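Local coordinates for mRNA export factor (Human herpesvirus 1, PDB 4YXP), which regulates viral gene expression, inhibiting host splicing and exporting intronless viral mRNAs from the nucleus, and pairs through its folded C-terminal domain as an intertwined homodimer, at the interface of chains A and B. Coordinates in Å, arbitrary orientation; residue numbers count along the deposited sequence, not the author numbering. Chains: chain A/B, mRNA export factor.

Contact 1: the interface of chains A and B. Residues chain A 68, 71-73; chain B 268-271.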
# COMPACT_ATOMS: atom_id res chain seq x y z
N ALA A 68 7.16 -10.03 -16.51
CA ALA A 68 7.62 -11.16 -15.71
C ALA A 68 8.17 -12.28 -16.57
O ALA A 68 9.27 -12.78 -16.32
CB ALA A 68 6.48 -11.68 -14.84
N ARG A 71 11.54 -11.53 -18.27
CA ARG A 71 12.70 -11.49 -17.38
C ARG A 71 12.73 -12.70 -16.44
O ARG A 71 13.40 -12.67 -15.41
CB ARG A 71 12.69 -10.19 -16.57
CG ARG A 71 12.45 -8.92 -17.41
CD ARG A 71 13.41 -8.78 -18.58
NE ARG A 71 13.81 -7.39 -18.80
CZ ARG A 71 12.99 -6.39 -19.11
NH1 ARG A 71 11.68 -6.60 -19.24
NH2 ARG A 71 13.47 -5.16 -19.28
N ARG A 72 12.02 -13.76 -16.81
CA ARG A 72 11.98 -14.97 -16.00
C ARG A 72 13.29 -15.75 -16.06
O ARG A 72 13.93 -15.82 -17.10
CB ARG A 72 10.83 -15.87 -16.45
CG ARG A 72 10.60 -17.07 -15.55
CD ARG A 72 9.28 -17.75 -15.86
NE ARG A 72 8.89 -18.68 -14.80
CZ ARG A 72 7.69 -19.26 -14.71
NH1 ARG A 72 6.76 -19.00 -15.62
NH2 ARG A 72 7.43 -20.09 -13.72
N VAL A 73 13.66 -16.35 -14.93
CA VAL A 73 14.81 -17.24 -14.86
C VAL A 73 14.42 -18.48 -14.06
O VAL A 73 13.58 -18.40 -13.16
CB VAL A 73 16.04 -16.55 -14.22
CG1 VAL A 73 16.45 -15.32 -15.02
CG2 VAL A 73 15.76 -16.18 -12.77
N TYR B 268 14.62 -7.05 -11.43
CA TYR B 268 15.75 -7.78 -12.01
C TYR B 268 15.41 -9.19 -12.51
O TYR B 268 15.93 -9.62 -13.54
CB TYR B 268 16.90 -7.83 -10.99
CG TYR B 268 17.33 -6.44 -10.61
CD1 TYR B 268 18.10 -5.67 -11.47
CD2 TYR B 268 16.91 -5.86 -9.42
CE1 TYR B 268 18.47 -4.39 -11.14
CE2 TYR B 268 17.27 -4.58 -9.08
CZ TYR B 268 18.05 -3.84 -9.95
OH TYR B 268 18.42 -2.56 -9.62
N PHE B 269 14.55 -9.92 -11.80
CA PHE B 269 14.13 -11.23 -12.31
C PHE B 269 12.81 -11.73 -11.72
O PHE B 269 12.32 -11.21 -10.72
CB PHE B 269 15.22 -12.29 -12.06
CG PHE B 269 15.56 -12.49 -10.60
CD1 PHE B 269 14.84 -13.40 -9.83
CD2 PHE B 269 16.60 -11.79 -10.01
CE1 PHE B 269 15.14 -13.59 -8.50
CE2 PHE B 269 16.91 -11.98 -8.67
CZ PHE B 269 16.18 -12.88 -7.91
N TYR B 270 12.25 -12.74 -12.38
CA TYR B 270 11.11 -13.50 -11.89
C TYR B 270 11.51 -14.96 -11.77
O TYR B 270 11.89 -15.58 -12.76
CB TYR B 270 9.90 -13.34 -12.82
CG TYR B 270 8.70 -14.21 -12.47
CD1 TYR B 270 8.07 -14.10 -11.24
CD2 TYR B 270 8.19 -15.12 -13.39
CE1 TYR B 270 6.97 -14.88 -10.93
CE2 TYR B 270 7.09 -15.90 -13.08
CZ TYR B 270 6.48 -15.78 -11.85
OH TYR B 270 5.38 -16.55 -11.54
N CYS B 271 11.46 -15.50 -10.55
CA CYS B 271 11.81 -16.90 -10.34
C CYS B 271 10.71 -17.63 -9.58
O CYS B 271 10.49 -17.39 -8.39
CB CYS B 271 13.14 -17.02 -9.59
SG CYS B 271 13.79 -18.71 -9.54
O HOH W 1 15.99 -11.33 -15.66
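A chi1 of 174° swings the B:Tyr270 ring away from its own amide nitrogen, and A:Arg72, likewise anti at chi1 and extended from CG to NE, runs beside it in the same direction. Their meeting belongs to the intertwined homodimer of the ICP27 folded domain, in which the C-terminal tail of one chain is laid along the partner, here as a parallel beta bridge pairing A:Arg72 with B:Tyr270. The bridge shows how a tail can be read through its backbone: the amide N of B:Tyr270 donates to the carbonyl O of A:Arg71 over 3.2 Å, and two residues on in chain A, the amide N of A:Val73 donates to the carbonyl O of B:Tyr270 over 2.9 Å, so B:Tyr270 is bound through both its N-H and its C=O, to either side of A:Arg72. The second bond is nearly straight, 167° at the hydrogen. Water 1 bridges the carbonyl oxygens of A:Arg71 and B:Tyr268, lying 2.9 Å from A:Arg71 O and 2.7 Å from B:Tyr268 O.

Side chains then close over the bridge. The CD2–CE2 edge of B:Tyr270 follows the arginine shaft, CD2 being 3.8 Å from CD of A:Arg72, and CE2 stands above one face of the guanidinium toward its rim, the two planes 58° apart. CB of A:Ala68 touches the same ring near CG and CD2. On the other side of the strand, CG2 of A:Val73 reaches CB of B:Phe269 at 4.0 Å.

Contact 2: the interface of chains A and B. Residues chain A 263, 267-269; chain B 58, 62, 66, 103, 121.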
# COMPACT_ATOMS: atom_id res chain seq x y z
N TYR A 263 -12.52 -3.28 -10.92
CA TYR A 263 -13.47 -2.45 -10.17
C TYR A 263 -14.91 -2.85 -10.42
O TYR A 263 -15.32 -3.03 -11.57
CB TYR A 263 -13.28 -0.97 -10.53
CG TYR A 263 -14.28 -0.05 -9.85
CD1 TYR A 263 -14.07 0.40 -8.56
CD2 TYR A 263 -15.43 0.37 -10.52
CE1 TYR A 263 -14.97 1.25 -7.94
CE2 TYR A 263 -16.34 1.22 -9.90
CZ TYR A 263 -16.11 1.65 -8.62
OH TYR A 263 -17.00 2.49 -8.00
N LYS A 267 -16.61 3.46 -5.13
CA LYS A 267 -16.32 4.88 -5.29
C LYS A 267 -17.64 5.61 -5.55
O LYS A 267 -18.50 5.09 -6.25
CB LYS A 267 -15.33 5.13 -6.43
CG LYS A 267 -13.89 4.73 -6.13
CD LYS A 267 -13.24 5.61 -5.05
CE LYS A 267 -13.06 7.05 -5.52
NZ LYS A 267 -12.50 7.93 -4.45
N TYR A 268 -17.80 6.81 -5.01
CA TYR A 268 -19.07 7.52 -5.11
C TYR A 268 -18.96 8.90 -5.77
O TYR A 268 -19.82 9.28 -6.57
CB TYR A 268 -19.71 7.62 -3.72
CG TYR A 268 -19.91 6.25 -3.12
CD1 TYR A 268 -20.96 5.43 -3.53
CD2 TYR A 268 -19.02 5.74 -2.18
CE1 TYR A 268 -21.13 4.17 -3.01
CE2 TYR A 268 -19.19 4.48 -1.65
CZ TYR A 268 -20.24 3.69 -2.07
OH TYR A 268 -20.40 2.43 -1.54
N PHE A 269 -17.92 9.67 -5.45
CA PHE A 269 -17.74 10.96 -6.12
C PHE A 269 -16.31 11.47 -6.10
O PHE A 269 -15.45 10.97 -5.36
CB PHE A 269 -18.66 12.01 -5.48
CG PHE A 269 -18.37 12.28 -4.03
CD1 PHE A 269 -17.43 13.23 -3.66
CD2 PHE A 269 -19.04 11.59 -3.04
CE1 PHE A 269 -17.16 13.48 -2.33
CE2 PHE A 269 -18.78 11.83 -1.70
CZ PHE A 269 -17.84 12.78 -1.34
N VAL B 58 -23.76 5.16 -9.11
CA VAL B 58 -22.72 4.63 -8.23
C VAL B 58 -23.30 3.73 -7.14
O VAL B 58 -22.56 3.26 -6.27
CB VAL B 58 -21.88 5.77 -7.60
CG1 VAL B 58 -21.10 6.52 -8.67
CG2 VAL B 58 -22.76 6.73 -6.80
N GLN B 62 -21.86 -1.44 -10.68
CA GLN B 62 -21.42 -0.82 -11.93
C GLN B 62 -20.68 -1.78 -12.87
O GLN B 62 -20.13 -2.80 -12.45
CB GLN B 62 -20.53 0.41 -11.67
CG GLN B 62 -19.83 0.50 -10.30
CD GLN B 62 -19.91 1.89 -9.68
OE1 GLN B 62 -20.62 2.10 -8.70
NE2 GLN B 62 -19.19 2.84 -10.25
N PHE B 66 -14.58 3.29 -12.44
CA PHE B 66 -15.04 4.59 -11.95
C PHE B 66 -14.45 5.72 -12.78
O PHE B 66 -13.25 5.74 -13.04
CB PHE B 66 -14.66 4.73 -10.47
CG PHE B 66 -15.14 6.00 -9.83
CD1 PHE B 66 -16.44 6.12 -9.37
CD2 PHE B 66 -14.28 7.07 -9.64
CE1 PHE B 66 -16.88 7.28 -8.76
CE2 PHE B 66 -14.70 8.23 -9.03
CZ PHE B 66 -16.01 8.34 -8.59
N ARG B 103 -15.18 -1.38 -1.18
CA ARG B 103 -14.46 -0.11 -1.19
C ARG B 103 -13.11 -0.24 -0.49
O ARG B 103 -12.14 0.41 -0.88
CB ARG B 103 -15.29 0.99 -0.53
CG ARG B 103 -14.57 2.34 -0.43
CD ARG B 103 -15.46 3.40 0.20
NE ARG B 103 -14.73 4.64 0.48
CZ ARG B 103 -14.64 5.67 -0.36
NH1 ARG B 103 -15.23 5.64 -1.55
NH2 ARG B 103 -13.94 6.74 -0.00
N GLU B 121 -12.33 12.63 -0.90
CA GLU B 121 -13.70 12.11 -0.90
C GLU B 121 -14.14 11.87 0.54
O GLU B 121 -15.25 12.23 0.93
CB GLU B 121 -13.80 10.82 -1.71
CG GLU B 121 -15.22 10.28 -1.88
CD GLU B 121 -15.27 8.92 -2.55
OE1 GLU B 121 -14.28 8.16 -2.46
OE2 GLU B 121 -16.31 8.60 -3.18
O HOH W 2 -19.85 2.75 -6.10
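A:Lys267 and B:Glu121 form a salt bridge at the centre of this contact, where the C-terminal tail of chain A lies on chain B in the intertwined homodimer, NZ lying 2.7 Å from carboxylate oxygen OE1 and approaching from above the carboxylate plane. The other oxygen, OE2, takes two successive backbone amides of the tail, A:Tyr268 N and A:Phe269 N, each at 3.0 Å. One glutamate thus holds three consecutive residues, a worked case of a carboxylate capping main-chain N-H groups while pairing with a lysine. Its own methylene carbon CG rests over one face of the A:Phe269 ring, 3.7 Å from the centroid, and A:Lys267 CB sits likewise over the face of B:Phe66, crossing it at about a right angle. The bends at chi2 and chi3 of A:Lys267 (-67° and -66°) bring NZ from that aromatic face back to the acid.

Farther out, B:Arg103, on helix 93-109, grips OE1 end-on through NH1 and NH2, with the oxygen in its guanidinium plane. The lysine and arginine gathered there would be expected to favour a charged carboxylate on B:Glu121, which extends from helix 112-132. On the other flank the phenol OH of A:Tyr263 accepts from A:Lys267 N at 3.0 Å, a bond within the tail that may help hold the lysine backbone in place, while CB of B:Phe66 lies over one face of the A:Tyr263 ring, toward the rim. Water 2 joins A:Lys267 O to the carbonyl O of B:Val58, 2.7 Å from the first and 2.8 Å from the second.

Contact 3: the interface of chains A and B. Residues chain A 34-35, 38-39; chain B 243, 252, 255-256.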
# COMPACT_ATOMS: atom_id res chain seq x y z
N ARG A 34 8.57 19.01 -13.87
CA ARG A 34 9.87 18.96 -13.20
C ARG A 34 10.18 17.53 -12.75
O ARG A 34 11.31 17.07 -12.89
CB ARG A 34 9.90 19.92 -12.01
CG ARG A 34 10.08 21.38 -12.40
CD ARG A 34 10.17 22.29 -11.18
NE ARG A 34 8.85 22.54 -10.58
CZ ARG A 34 8.05 23.55 -10.90
NH1 ARG A 34 8.41 24.44 -11.82
NH2 ARG A 34 6.88 23.68 -10.30
N SER A 35 9.18 16.83 -12.22
CA SER A 35 9.38 15.44 -11.79
C SER A 35 9.59 14.52 -12.99
O SER A 35 10.40 13.59 -12.93
CB SER A 35 8.18 14.96 -10.96
OG SER A 35 8.24 15.49 -9.65
N VAL A 38 13.19 14.73 -14.12
CA VAL A 38 14.08 13.95 -13.27
C VAL A 38 14.09 12.49 -13.72
O VAL A 38 15.14 11.85 -13.73
CB VAL A 38 13.68 14.08 -11.78
CG1 VAL A 38 14.52 13.16 -10.90
CG2 VAL A 38 13.81 15.52 -11.31
N MET A 39 12.92 11.97 -14.09
CA MET A 39 12.78 10.57 -14.47
C MET A 39 13.30 10.26 -15.87
O MET A 39 13.31 9.10 -16.29
CB MET A 39 11.32 10.13 -14.38
CG MET A 39 10.79 9.96 -12.97
SD MET A 39 11.75 8.76 -12.02
CE MET A 39 12.23 9.76 -10.64
N ARG B 243 12.20 19.76 -2.69
CA ARG B 243 13.53 19.66 -3.29
C ARG B 243 14.29 20.99 -3.26
O ARG B 243 15.51 21.02 -3.42
CB ARG B 243 13.43 19.15 -4.74
CG ARG B 243 12.69 20.09 -5.69
CD ARG B 243 12.27 19.37 -6.96
NE ARG B 243 11.24 18.37 -6.72
CZ ARG B 243 10.88 17.42 -7.58
NH1 ARG B 243 11.48 17.32 -8.76
NH2 ARG B 243 9.92 16.56 -7.27
N GLU B 252 15.13 13.67 -4.14
CA GLU B 252 14.53 14.28 -5.32
C GLU B 252 14.03 13.21 -6.29
O GLU B 252 12.99 13.36 -6.93
CB GLU B 252 15.53 15.21 -6.02
CG GLU B 252 14.96 16.01 -7.17
CD GLU B 252 15.99 16.95 -7.79
OE1 GLU B 252 17.16 16.55 -7.91
OE2 GLU B 252 15.62 18.09 -8.15
N ALA B 255 10.77 11.63 -4.75
CA ALA B 255 9.63 12.52 -4.91
C ALA B 255 9.15 12.52 -6.36
O ALA B 255 7.94 12.51 -6.62
CB ALA B 255 9.99 13.93 -4.48
N SER B 256 10.09 12.52 -7.30
CA SER B 256 9.75 12.61 -8.71
C SER B 256 9.06 11.34 -9.21
O SER B 256 8.14 11.41 -10.02
CB SER B 256 11.00 12.89 -9.54
OG SER B 256 11.54 14.16 -9.25
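The guanidinium of B:Arg243 meets A:Ser35 through one amino group: NH2 donates to the hydroxyl OG over 3.1 Å, with the serine oxygen tilted 28° from the guanidinium plane. The bond is bent, 141° at the hydrogen. NH1, the other terminal nitrogen, approaches methyl CG2 of A:Val38 at 3.9 Å, the valine and arginine side chains sliding past each other in opposite directions. One flat cation therefore serves both a hydroxyl and an aliphatic branch of the partner helix.

B:Ser256 illustrates how a small polar residue can pack against apolar groups while its own hydroxyl is satisfied within its chain. OG donates to the carbonyl O of B:Glu252, one helical turn earlier, over 2.9 Å; B:Arg243 NH1 makes a weak bond to B:Ser256 OG. With chi1 at -66°, this OG also lies against A:Val38, 3.3 Å from CB, and CB of B:Ser256 lies against the carbonyl O of A:Ser35. Methyl CE of A:Met39 touches B:Ser256 CB at 3.5 Å, brought round by bends at chi2 and chi3. CB of A:Ser35 lies 3.6 Å from CA of B:Ser256.

In the fold, the C-terminal end of helix 25-38, in the N-terminal part of chain A, packs against the 3-10 helix 242-244 of chain B, within the zinc finger, and helix 249-259, whose start lies at the finger's end: B:His242, beside B:Arg243, and B:Cys251, beside B:Glu252, are zinc ligands.

Contact 1 and contact 2 lie about 35 Å apart between the centres of their C-alpha atoms, and contact 3 is about 28 Å from contact 1 and 31 Å from contact 2. Contacts 1 and 2 share Tyr268 and Phe269 of the C-terminal tail, seen from chain B in one and chain A in the other; because the dimer is two-fold symmetric, each tail makes both sets of contacts on its partner. Contact 3 brings in helix 25-38 of one chain against the zinc-finger end of the other. The chains are therefore joined through their C-terminal tails and an N-terminal segment, which fits an intertwined dimer and the importance of residues 263-275 for homodimerization.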